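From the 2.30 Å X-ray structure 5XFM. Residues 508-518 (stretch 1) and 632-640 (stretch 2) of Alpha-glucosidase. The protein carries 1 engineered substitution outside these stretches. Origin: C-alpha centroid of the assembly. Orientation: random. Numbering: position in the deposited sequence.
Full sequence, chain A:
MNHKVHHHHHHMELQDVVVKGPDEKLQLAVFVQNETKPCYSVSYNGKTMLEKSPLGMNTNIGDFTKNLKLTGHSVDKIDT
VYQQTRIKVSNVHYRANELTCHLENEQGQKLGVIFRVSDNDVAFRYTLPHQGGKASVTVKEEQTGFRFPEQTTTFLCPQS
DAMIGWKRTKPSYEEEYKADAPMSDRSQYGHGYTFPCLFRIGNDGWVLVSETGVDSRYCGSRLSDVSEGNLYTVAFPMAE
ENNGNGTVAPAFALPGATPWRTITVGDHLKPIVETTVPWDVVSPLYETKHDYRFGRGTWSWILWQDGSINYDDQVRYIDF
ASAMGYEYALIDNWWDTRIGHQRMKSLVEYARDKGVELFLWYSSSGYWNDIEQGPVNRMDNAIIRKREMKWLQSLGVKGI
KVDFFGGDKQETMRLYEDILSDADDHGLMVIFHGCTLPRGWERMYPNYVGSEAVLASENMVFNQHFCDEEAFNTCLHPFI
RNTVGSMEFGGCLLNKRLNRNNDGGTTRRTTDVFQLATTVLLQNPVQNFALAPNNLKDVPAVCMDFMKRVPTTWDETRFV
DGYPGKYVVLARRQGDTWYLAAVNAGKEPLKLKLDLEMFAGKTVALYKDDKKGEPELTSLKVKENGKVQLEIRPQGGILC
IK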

# COMPACT_ATOMS: atom_id res chain seq x y z
N ARG A 508 -25.27 -0.98 0.88
CA ARG A 508 -24.28 -1.98 0.52
C ARG A 508 -24.80 -2.88 -0.59
O ARG A 508 -25.95 -3.33 -0.54
CB ARG A 508 -23.90 -2.82 1.74
CG ARG A 508 -22.98 -4.00 1.39
CD ARG A 508 -22.43 -4.69 2.63
NE ARG A 508 -23.43 -4.92 3.67
CZ ARG A 508 -23.75 -6.12 4.14
NH1 ARG A 508 -23.17 -7.20 3.64
NH2 ARG A 508 -24.66 -6.25 5.10
N ARG A 509 -23.95 -3.15 -1.58
CA ARG A 509 -24.33 -3.96 -2.74
C ARG A 509 -23.78 -5.38 -2.67
O ARG A 509 -24.17 -6.24 -3.47
CB ARG A 509 -23.85 -3.30 -4.03
CG ARG A 509 -24.44 -1.93 -4.25
CD ARG A 509 -25.95 -2.00 -4.28
NE ARG A 509 -26.52 -0.81 -4.89
CZ ARG A 509 -27.78 -0.40 -4.72
NH1 ARG A 509 -28.61 -1.10 -3.95
NH2 ARG A 509 -28.20 0.70 -5.32
N THR A 510 -22.89 -5.61 -1.71
CA THR A 510 -22.22 -6.90 -1.57
C THR A 510 -22.78 -7.69 -0.39
O THR A 510 -23.47 -7.15 0.46
CB THR A 510 -20.71 -6.71 -1.38
OG1 THR A 510 -20.49 -5.75 -0.34
CG2 THR A 510 -20.07 -6.21 -2.66
N THR A 511 -22.47 -8.98 -0.35
CA THR A 511 -22.99 -9.87 0.68
C THR A 511 -22.15 -9.88 1.96
O THR A 511 -21.02 -9.39 1.99
CB THR A 511 -23.12 -11.30 0.16
OG1 THR A 511 -21.81 -11.82 -0.13
CG2 THR A 511 -23.95 -11.32 -1.10
N ASP A 512 -22.72 -10.44 3.03
CA ASP A 512 -22.02 -10.53 4.30
C ASP A 512 -20.75 -11.36 4.14
O ASP A 512 -19.69 -10.99 4.66
CB ASP A 512 -22.91 -11.15 5.37
CG ASP A 512 -24.12 -10.29 5.70
OD1 ASP A 512 -24.22 -9.18 5.14
OD2 ASP A 512 -24.95 -10.72 6.53
N VAL A 513 -20.84 -12.46 3.41
CA VAL A 513 -19.70 -13.35 3.25
C VAL A 513 -18.62 -12.65 2.40
O VAL A 513 -17.43 -12.83 2.65
CB VAL A 513 -20.10 -14.70 2.61
CG1 VAL A 513 -18.87 -15.55 2.37
CG2 VAL A 513 -21.04 -15.44 3.55
N PHE A 514 -19.05 -11.84 1.44
CA PHE A 514 -18.13 -10.95 0.73
C PHE A 514 -17.33 -10.11 1.73
O PHE A 514 -16.10 -10.04 1.66
CB PHE A 514 -18.90 -10.03 -0.23
CG PHE A 514 -18.03 -9.04 -0.98
CD1 PHE A 514 -17.59 -7.87 -0.36
CD2 PHE A 514 -17.68 -9.27 -2.30
CE1 PHE A 514 -16.79 -6.97 -1.04
CE2 PHE A 514 -16.89 -8.36 -2.99
CZ PHE A 514 -16.44 -7.22 -2.36
N GLN A 515 -18.04 -9.47 2.64
CA GLN A 515 -17.42 -8.62 3.65
C GLN A 515 -16.44 -9.37 4.54
O GLN A 515 -15.38 -8.85 4.88
CB GLN A 515 -18.49 -7.94 4.51
CG GLN A 515 -19.39 -7.00 3.74
CD GLN A 515 -18.60 -5.82 3.19
OE1 GLN A 515 -17.80 -5.21 3.90
NE2 GLN A 515 -18.83 -5.48 1.93
N LEU A 516 -16.83 -10.57 4.98
CA LEU A 516 -15.98 -11.41 5.80
C LEU A 516 -14.70 -11.78 5.03
O LEU A 516 -13.59 -11.69 5.57
CB LEU A 516 -16.75 -12.66 6.25
CG LEU A 516 -18.05 -12.43 7.05
CD1 LEU A 516 -18.65 -13.75 7.53
CD2 LEU A 516 -17.87 -11.49 8.24
N ALA A 517 -14.87 -12.17 3.77
CA ALA A 517 -13.76 -12.49 2.88
C ALA A 517 -12.81 -11.31 2.74
O ALA A 517 -11.60 -11.48 2.59
CB ALA A 517 -14.29 -12.90 1.51
N THR A 518 -13.38 -10.11 2.78
CA THR A 518 -12.60 -8.88 2.64
C THR A 518 -11.64 -8.65 3.83
O THR A 518 -10.63 -7.97 3.69
CB THR A 518 -13.58 -7.68 2.47
OG1 THR A 518 -13.89 -7.52 1.08
CG2 THR A 518 -13.02 -6.38 3.01
N ILE A 632 -19.54 -18.86 -7.06
CA ILE A 632 -19.69 -17.60 -6.35
C ILE A 632 -20.62 -16.66 -7.11
O ILE A 632 -20.32 -16.25 -8.24
CB ILE A 632 -18.33 -16.91 -6.12
CG1 ILE A 632 -17.31 -17.89 -5.55
CG2 ILE A 632 -18.49 -15.69 -5.22
CD1 ILE A 632 -15.87 -17.41 -5.63
N ARG A 633 -21.74 -16.32 -6.48
CA ARG A 633 -22.69 -15.36 -7.04
C ARG A 633 -22.03 -13.99 -7.21
O ARG A 633 -21.04 -13.69 -6.54
CB ARG A 633 -23.93 -15.26 -6.14
CG ARG A 633 -23.76 -14.41 -4.89
CD ARG A 633 -25.05 -14.41 -4.08
NE ARG A 633 -26.04 -13.46 -4.59
CZ ARG A 633 -27.35 -13.58 -4.40
NH1 ARG A 633 -27.83 -14.60 -3.71
NH2 ARG A 633 -28.18 -12.67 -4.91
N PRO A 634 -22.55 -13.18 -8.15
CA PRO A 634 -22.09 -11.79 -8.30
C PRO A 634 -22.23 -10.99 -7.01
O PRO A 634 -23.21 -11.17 -6.28
CB PRO A 634 -23.01 -11.24 -9.39
CG PRO A 634 -23.43 -12.45 -10.17
CD PRO A 634 -23.60 -13.52 -9.13
N GLN A 635 -21.24 -10.14 -6.73
CA GLN A 635 -21.18 -9.34 -5.50
C GLN A 635 -21.08 -10.24 -4.27
O GLN A 635 -21.38 -9.81 -3.15
CB GLN A 635 -22.40 -8.41 -5.39
CG GLN A 635 -22.67 -7.60 -6.65
CD GLN A 635 -21.59 -6.57 -6.93
OE1 GLN A 635 -21.17 -5.84 -6.03
NE2 GLN A 635 -21.12 -6.53 -8.17
N GLY A 636 -20.67 -11.48 -4.48
CA GLY A 636 -20.57 -12.44 -3.40
C GLY A 636 -19.16 -12.94 -3.14
O GLY A 636 -18.20 -12.53 -3.81
N GLY A 637 -19.05 -13.83 -2.15
CA GLY A 637 -17.76 -14.34 -1.73
C GLY A 637 -17.84 -15.69 -1.04
O GLY A 637 -18.93 -16.20 -0.74
N ILE A 638 -16.67 -16.26 -0.77
CA ILE A 638 -16.53 -17.57 -0.14
C ILE A 638 -15.31 -17.54 0.76
O ILE A 638 -14.30 -16.89 0.44
CB ILE A 638 -16.39 -18.70 -1.19
CG1 ILE A 638 -17.76 -19.29 -1.53
CG2 ILE A 638 -15.49 -19.83 -0.69
CD1 ILE A 638 -17.78 -20.09 -2.81
N LEU A 639 -15.40 -18.20 1.91
CA LEU A 639 -14.26 -18.24 2.82
C LEU A 639 -14.08 -19.65 3.40
O LEU A 639 -15.01 -20.21 3.96
CB LEU A 639 -14.46 -17.19 3.91
CG LEU A 639 -13.31 -16.57 4.71
CD1 LEU A 639 -13.90 -15.72 5.83
CD2 LEU A 639 -12.32 -17.58 5.26
N CYS A 640 -12.88 -20.23 3.27
CA CYS A 640 -12.57 -21.55 3.84
C CYS A 640 -11.50 -21.47 4.93
O CYS A 640 -10.47 -20.86 4.72
CB CYS A 640 -12.09 -22.52 2.75
SG CYS A 640 -13.20 -22.78 1.36

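One hydrogen bond joins the stretches: Thr 511 N donates to Gln 635 O (3.1 Å, 151° at the hydrogen), and the same carbonyl receives a CA-H...O contact from Thr 510 CA (3.4 Å). Gln 635, with positive phi (63°), occupies the third position of a type II turn running from Arg 633 to Gly 636, closed by a weak bond from Gly 636 N to Arg 633 O (3.0 Å). Thr 511, chi1 p, also caps the helix: its OG1 accepts from Phe 514 N (3.2 Å) and lies 3.6 Å from Gly 636 CA.

The remaining contacts are packing. Helix 512-518 crosses the strand at 55°, with axes approaching to 5.8 Å. Gly 637 permits the close approach, its CA 4.2 Å from Phe 514 CA; a CB here would point at the helix and come within 3.0 Å of Phe 514 CA. Val 513 points toward the strand and sets CG1 3.2 Å from Gly 637 O. The Phe 514 ring presents its edge to Gly 636 O, with CD2 3.6 Å from that oxygen. Farther along, Leu 639, chi1 t and chi2 t, reaches Leu 516 CB with its CD1 (4.2 Å), while the small Ala 517 places CB 4.1 Å from Ile 638 O. Together the stretches bury 474 Å², Gln 635 contributing most.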